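Local coordinates for Rab5 protein, putative (Plasmodium falciparum, PDB 3CLV), which is a putative Rab5-type small G protein of the Ras family, built on the P-loop nucleotide-binding fold, with GDP bound, at residues A[147-152]-A[200-205]; A[3-8]-A[116-121]. All coordinates share one frame; numbering follows the deposited sequence.

Contact 1 of 2, residues A[147-152]-A[200-205]; sequences NYIIIL and EEIYKN
Ile149 reaches from the start of strand 149-155 to the flank of helix 191-206, its two branches overlapping different residues of the helix. The methyl CG2 lies against the aliphatic part of Glu201, 3.6 Å from Glu201 CG, with CB of the same glutamate slightly farther off. The longer branch runs on past the glutamate and crosses the Ile202 side chain at about a right angle, so that Ile149 CD1 comes to rest 3.8 Å from Ile202 CG1. With chi1 at -60° CG1 stands beside the backbone N of Ile149, and the extended chi2 then carries CD1 the full length of the branch toward the helix. A branched aliphatic residue suits this place because it can pack against two residues at once.

Glutamate serves here through its methylenes. With CG anti to the backbone N (chi1 -160°), CG is laid against the isoleucine, and the bend at chi2 then turns the carboxylate away from Ile149. Asn205, one helical turn later, closes the edge of the patch: its ND2 lies 4.1 Å from Ile149 CD1. That amide is held by a nearly straight bond, 2.8 Å from Asn205 ND2 to Glu201 O, with the donor above the carbonyl plane; the helical N-H of Asn205 reaches the same oxygen from the opposite face. Glu201 O is thus gripped twice, and the side-chain bond limits the amide's rotation and gives one of its N-H groups a partner beside an apolar neighbour.

The axes of strand 149-152 and helix 200-205 run nearly antiparallel, at 159°, as expected in a Ras-like alpha/beta fold. Ile202 also touches Cys119 of strand 119-125 and Tyr8 of strand 8-13, so with Ile149 the helix lies over three neighbouring strands.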
loop_
_atom_site.group_PDB
_atom_site.type_symbol
_atom_site.label_atom_id
_atom_site.label_comp_id
_atom_site.label_asym_id
_atom_site.label_seq_id
_atom_site.Cartn_x
_atom_site.Cartn_y
_atom_site.Cartn_z
ATOM N N ASN A 147 0.557 7.308 -12.701
ATOM C CA ASN A 147 -0.288 6.813 -13.781
ATOM C C ASN A 147 -1.337 5.908 -13.140
ATOM O O ASN A 147 -1.010 4.878 -12.586
ATOM C CB ASN A 147 0.535 6.078 -14.865
ATOM C CG ASN A 147 1.333 4.901 -14.305
ATOM O OD1 ASN A 147 2.087 5.055 -13.344
ATOM N ND2 ASN A 147 1.177 3.734 -14.913
ATOM N N TYR A 148 -2.584 6.348 -13.120
ATOM C CA TYR A 148 -3.653 5.506 -12.611
ATOM C C TYR A 148 -4.616 5.265 -13.742
ATOM O O TYR A 148 -4.826 6.145 -14.582
ATOM C CB TYR A 148 -4.402 6.188 -11.448
ATOM C CG TYR A 148 -3.529 6.489 -10.250
ATOM C CD1 TYR A 148 -3.121 5.476 -9.376
ATOM C CD2 TYR A 148 -3.100 7.794 -9.996
ATOM C CE1 TYR A 148 -2.307 5.761 -8.263
ATOM C CE2 TYR A 148 -2.289 8.095 -8.903
ATOM C CZ TYR A 148 -1.900 7.081 -8.047
ATOM O OH TYR A 148 -1.097 7.418 -7.006
ATOM N N ILE A 149 -5.203 4.077 -13.765
ATOM C CA ILE A 149 -6.451 3.882 -14.506
ATOM C C ILE A 149 -7.573 4.391 -13.603
ATOM O O ILE A 149 -7.841 3.812 -12.541
ATOM C CB ILE A 149 -6.671 2.397 -14.909
ATOM C CG1 ILE A 149 -5.521 1.913 -15.795
ATOM C CG2 ILE A 149 -8.013 2.251 -15.638
ATOM C CD1 ILE A 149 -5.434 0.375 -15.934
ATOM N N ILE A 150 -8.206 5.490 -14.016
ATOM C CA ILE A 150 -9.218 6.168 -13.195
ATOM C C ILE A 150 -10.606 5.953 -13.792
ATOM O O ILE A 150 -10.824 6.183 -14.989
ATOM C CB ILE A 150 -8.952 7.682 -13.057
ATOM C CG1 ILE A 150 -7.566 7.942 -12.443
ATOM C CG2 ILE A 150 -10.061 8.356 -12.234
ATOM C CD1 ILE A 150 -7.081 9.371 -12.687
ATOM N N ILE A 151 -11.520 5.500 -12.940
ATOM C CA ILE A 151 -12.932 5.411 -13.272
ATOM C C ILE A 151 -13.748 6.327 -12.351
ATOM O O ILE A 151 -13.663 6.242 -11.109
ATOM C CB ILE A 151 -13.443 3.948 -13.323
ATOM C CG1 ILE A 151 -14.901 3.885 -13.809
ATOM C CG2 ILE A 151 -13.217 3.191 -11.969
ATOM C CD1 ILE A 151 -15.209 2.519 -14.496
ATOM N N LEU A 152 -14.498 7.229 -12.979
ATOM C CA LEU A 152 -15.346 8.153 -12.251
ATOM C C LEU A 152 -16.703 7.481 -12.160
ATOM O O LEU A 152 -17.252 7.037 -13.175
ATOM C CB LEU A 152 -15.416 9.504 -12.967
ATOM C CG LEU A 152 -16.346 10.563 -12.383
ATOM C CD1 LEU A 152 -15.812 11.033 -11.013
ATOM C CD2 LEU A 152 -16.447 11.751 -13.352
ATOM N N GLU A 200 -10.832 -4.767 -18.184
ATOM C CA GLU A 200 -10.604 -4.594 -19.642
ATOM C C GLU A 200 -9.435 -3.628 -19.907
ATOM O O GLU A 200 -8.556 -3.891 -20.723
ATOM C CB GLU A 200 -11.878 -4.091 -20.341
ATOM C CG GLU A 200 -13.019 -5.115 -20.366
ATOM C CD GLU A 200 -14.383 -4.516 -20.713
ATOM O OE1 GLU A 200 -14.566 -3.278 -20.656
ATOM O OE2 GLU A 200 -15.297 -5.304 -21.033
ATOM N N GLU A 201 -9.435 -2.505 -19.193
ATOM C CA GLU A 201 -8.377 -1.518 -19.305
ATOM C C GLU A 201 -7.001 -2.035 -18.809
ATOM O O GLU A 201 -5.983 -1.768 -19.441
ATOM C CB GLU A 201 -8.793 -0.246 -18.566
ATOM C CG GLU A 201 -8.023 0.982 -18.988
ATOM C CD GLU A 201 -8.279 1.400 -20.434
ATOM O OE1 GLU A 201 -9.370 1.124 -21.003
ATOM O OE2 GLU A 201 -7.368 2.031 -20.987
ATOM N N ILE A 202 -6.965 -2.768 -17.691
ATOM C CA ILE A 202 -5.700 -3.357 -17.230
ATOM C C ILE A 202 -5.139 -4.307 -18.298
ATOM O O ILE A 202 -3.952 -4.256 -18.613
ATOM C CB ILE A 202 -5.831 -4.107 -15.877
ATOM C CG1 ILE A 202 -6.119 -3.126 -14.736
ATOM C CG2 ILE A 202 -4.552 -4.890 -15.566
ATOM C CD1 ILE A 202 -6.646 -3.825 -13.446
ATOM N N TYR A 203 -6.006 -5.153 -18.856
ATOM C CA TYR A 203 -5.598 -6.147 -19.851
ATOM C C TYR A 203 -5.030 -5.473 -21.098
ATOM O O TYR A 203 -3.962 -5.842 -21.592
ATOM C CB TYR A 203 -6.797 -7.001 -20.260
ATOM C CG TYR A 203 -6.447 -8.114 -21.231
ATOM C CD1 TYR A 203 -5.851 -9.285 -20.778
ATOM C CD2 TYR A 203 -6.707 -7.985 -22.598
ATOM C CE1 TYR A 203 -5.528 -10.319 -21.662
ATOM C CE2 TYR A 203 -6.384 -9.011 -23.492
ATOM C CZ TYR A 203 -5.796 -10.170 -23.008
ATOM O OH TYR A 203 -5.464 -11.198 -23.865
ATOM N N LYS A 204 -5.771 -4.489 -21.592
ATOM C CA LYS A 204 -5.368 -3.671 -22.724
ATOM C C LYS A 204 -3.957 -3.127 -22.488
ATOM O O LYS A 204 -3.126 -3.125 -23.398
ATOM C CB LYS A 204 -6.387 -2.550 -22.899
ATOM C CG LYS A 204 -6.211 -1.641 -24.101
ATOM C CD LYS A 204 -7.269 -0.540 -24.050
ATOM C CE LYS A 204 -7.414 0.180 -25.384
ATOM N NZ LYS A 204 -6.176 0.922 -25.774
ATOM N N ASN A 205 -3.686 -2.694 -21.258
ATOM C CA ASN A 205 -2.375 -2.195 -20.893
ATOM C C ASN A 205 -1.268 -3.231 -20.800
ATOM O O ASN A 205 -0.160 -2.986 -21.279
ATOM C CB ASN A 205 -2.447 -1.361 -19.612
ATOM C CG ASN A 205 -2.856 0.057 -19.898
ATOM O OD1 ASN A 205 -2.016 0.890 -20.211
ATOM N ND2 ASN A 205 -4.153 0.330 -19.838
#

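Contact 2 of 2, residues A[3-8]-A[116-121]; sequences EKKSSY and GATCAI
Tyr8 and Thr118 form the close-packed half of this contact. The threonine hydroxyl sits at the edge of the tyrosine ring, in its plane, with Thr118 OG1 3.6 Å from Tyr8 CD1. Methyl CG2 of Thr118 touches the same ring carbon, while its CB lies 4.0 Å from Tyr8 CB. Lys5 lays its CB over one face of the ring, toward the rim, and its backbone completes the grip: Lys5 N donates an almost straight bond of 3.0 Å to Tyr8 OH. The loop thus folds back on its own tyrosine, whose large ring is buried against Ile206 of helix 191-206 while the phenol oxygen has a backbone donor.

In this P-loop NTPase fold, strands 8-13 and 119-125 are parallel neighbours in the central sheet. The two segments lead into them, and the backbones of Thr118 and Cys119 bond to Lys9, the residue after Tyr8.

The other half is loose and bridged by water. The lysine chain and the Thr118 side chain run alongside each other in opposite senses, Lys5 CD still 4.1 Å from Thr118 OG1, and the bend at chi3 (70°) turns the end of the chain so that the ammonium meets the water. This water bridges the two segments: it accepts from Lys5 NZ at 2.6 Å, donates to Gly116 O at 2.8 Å and is also hydrogen-bonded to Thr118 OG1. Lysine suits this outer side, where its long chain can carry the ammonium to the water, and Gly116, at phi 76°, takes a backbone turn easy for a residue without a side chain. Farther out, Lys5 packs on Glu3 of the second subunit.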
loop_
_atom_site.group_PDB
_atom_site.type_symbol
_atom_site.label_atom_id
_atom_site.label_comp_id
_atom_site.label_asym_id
_atom_site.label_seq_id
_atom_site.Cartn_x
_atom_site.Cartn_y
_atom_site.Cartn_z
ATOM N N GLU A 3 3.337 -3.966 -16.316
ATOM C CA GLU A 3 3.699 -5.217 -15.656
ATOM C C GLU A 3 2.438 -5.990 -15.207
ATOM O O GLU A 3 1.529 -5.404 -14.625
ATOM C CB GLU A 3 4.573 -4.861 -14.440
ATOM C CG GLU A 3 4.853 -5.990 -13.438
ATOM C CD GLU A 3 5.143 -5.484 -12.007
ATOM O OE1 GLU A 3 4.732 -4.346 -11.639
ATOM O OE2 GLU A 3 5.770 -6.244 -11.235
ATOM N N LYS A 4 2.385 -7.292 -15.491
ATOM C CA LYS A 4 1.308 -8.162 -15.002
ATOM C C LYS A 4 1.528 -8.467 -13.507
ATOM O O LYS A 4 2.653 -8.757 -13.096
ATOM C CB LYS A 4 1.257 -9.451 -15.841
ATOM C CG LYS A 4 0.391 -10.578 -15.271
ATOM C CD LYS A 4 0.952 -11.955 -15.629
ATOM N N LYS A 5 0.470 -8.372 -12.696
ATOM C CA LYS A 5 0.575 -8.570 -11.238
ATOM C C LYS A 5 -0.409 -9.618 -10.716
ATOM O O LYS A 5 -1.473 -9.828 -11.307
ATOM C CB LYS A 5 0.323 -7.262 -10.481
ATOM C CG LYS A 5 1.002 -6.017 -11.055
ATOM C CD LYS A 5 0.689 -4.778 -10.213
ATOM C CE LYS A 5 1.382 -4.847 -8.871
ATOM N NZ LYS A 5 0.748 -3.978 -7.852
ATOM N N SER A 6 -0.069 -10.249 -9.591
ATOM C CA SER A 6 -0.976 -11.213 -8.950
ATOM C C SER A 6 -2.235 -10.546 -8.389
ATOM O O SER A 6 -3.275 -11.186 -8.273
ATOM C CB SER A 6 -0.257 -12.001 -7.850
ATOM O OG SER A 6 0.315 -11.104 -6.915
ATOM N N SER A 7 -2.123 -9.274 -8.003
ATOM C CA SER A 7 -3.304 -8.421 -7.790
ATOM C C SER A 7 -3.000 -6.942 -8.031
ATOM O O SER A 7 -1.836 -6.506 -8.014
ATOM C CB SER A 7 -3.954 -8.639 -6.415
ATOM O OG SER A 7 -3.212 -8.037 -5.388
ATOM N N TYR A 8 -4.062 -6.182 -8.247
ATOM C CA TYR A 8 -3.957 -4.789 -8.620
ATOM C C TYR A 8 -4.572 -3.926 -7.532
ATOM O O TYR A 8 -5.804 -3.913 -7.349
ATOM C CB TYR A 8 -4.618 -4.563 -9.982
ATOM C CG TYR A 8 -3.973 -5.397 -11.075
ATOM C CD1 TYR A 8 -2.869 -4.925 -11.761
ATOM C CD2 TYR A 8 -4.463 -6.667 -11.406
ATOM C CE1 TYR A 8 -2.255 -5.674 -12.748
ATOM C CE2 TYR A 8 -3.842 -7.442 -12.397
ATOM C CZ TYR A 8 -2.741 -6.924 -13.062
ATOM O OH TYR A 8 -2.098 -7.644 -14.046
ATOM N N GLY A 116 1.312 3.143 -5.248
ATOM C CA GLY A 116 1.366 1.825 -5.865
ATOM C C GLY A 116 0.026 1.298 -6.362
ATOM O O GLY A 116 -0.073 0.131 -6.724
ATOM N N ALA A 117 -1.009 2.136 -6.361
ATOM C CA ALA A 117 -2.312 1.708 -6.884
ATOM C C ALA A 117 -2.278 1.691 -8.407
ATOM O O ALA A 117 -1.703 2.592 -9.035
ATOM C CB ALA A 117 -3.435 2.615 -6.387
ATOM N N THR A 118 -2.870 0.653 -8.988
ATOM C CA THR A 118 -3.044 0.537 -10.444
ATOM C C THR A 118 -4.280 1.313 -10.855
ATOM O O THR A 118 -4.278 2.013 -11.864
ATOM C CB THR A 118 -3.223 -0.950 -10.866
ATOM O OG1 THR A 118 -2.047 -1.675 -10.514
ATOM C CG2 THR A 118 -3.491 -1.092 -12.381
ATOM N N CYS A 119 -5.332 1.199 -10.049
ATOM C CA CYS A 119 -6.618 1.802 -10.373
ATOM C C CYS A 119 -7.096 2.731 -9.282
ATOM O O CYS A 119 -6.800 2.532 -8.107
ATOM C CB CYS A 119 -7.688 0.721 -10.556
ATOM S SG CYS A 119 -7.306 -0.494 -11.805
ATOM N N ALA A 120 -7.857 3.738 -9.675
ATOM C CA ALA A 120 -8.545 4.587 -8.726
ATOM C C ALA A 120 -9.998 4.673 -9.143
ATOM O O ALA A 120 -10.316 5.018 -10.302
ATOM C CB ALA A 120 -7.903 5.978 -8.658
ATOM N N ILE A 121 -10.874 4.324 -8.207
ATOM C CA ILE A 121 -12.312 4.461 -8.372
ATOM C C ILE A 121 -12.765 5.690 -7.595
ATOM O O ILE A 121 -12.739 5.701 -6.350
ATOM C CB ILE A 121 -13.086 3.212 -7.852
ATOM C CG1 ILE A 121 -12.589 1.927 -8.511
ATOM C CG2 ILE A 121 -14.613 3.366 -8.073
ATOM C CD1 ILE A 121 -13.150 0.641 -7.815
HETATM O O HOH W 1 -1.074 -2.180 -7.965
#

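From the N terminus, the chain passes first through the loop 3-8 and into strand 8-13; contact 2 closes when residues 116-121 return beside it, 108 residues later. Contact 1 opens beyond that point, at 147-152, and closes on helix 191-206 after 48 residues, so the two loops stand in series and neither nest nor cross. They meet in the sheet, where strands 119-125 and 149-155 are parallel neighbours: Ile149 O lies 2.9 Å from Ala120 N, a probable hydrogen bond. Contact 2 ties the N-terminal loop to the sheet, contact 1 the C-terminal helix, and their centres are about 9 Å apart.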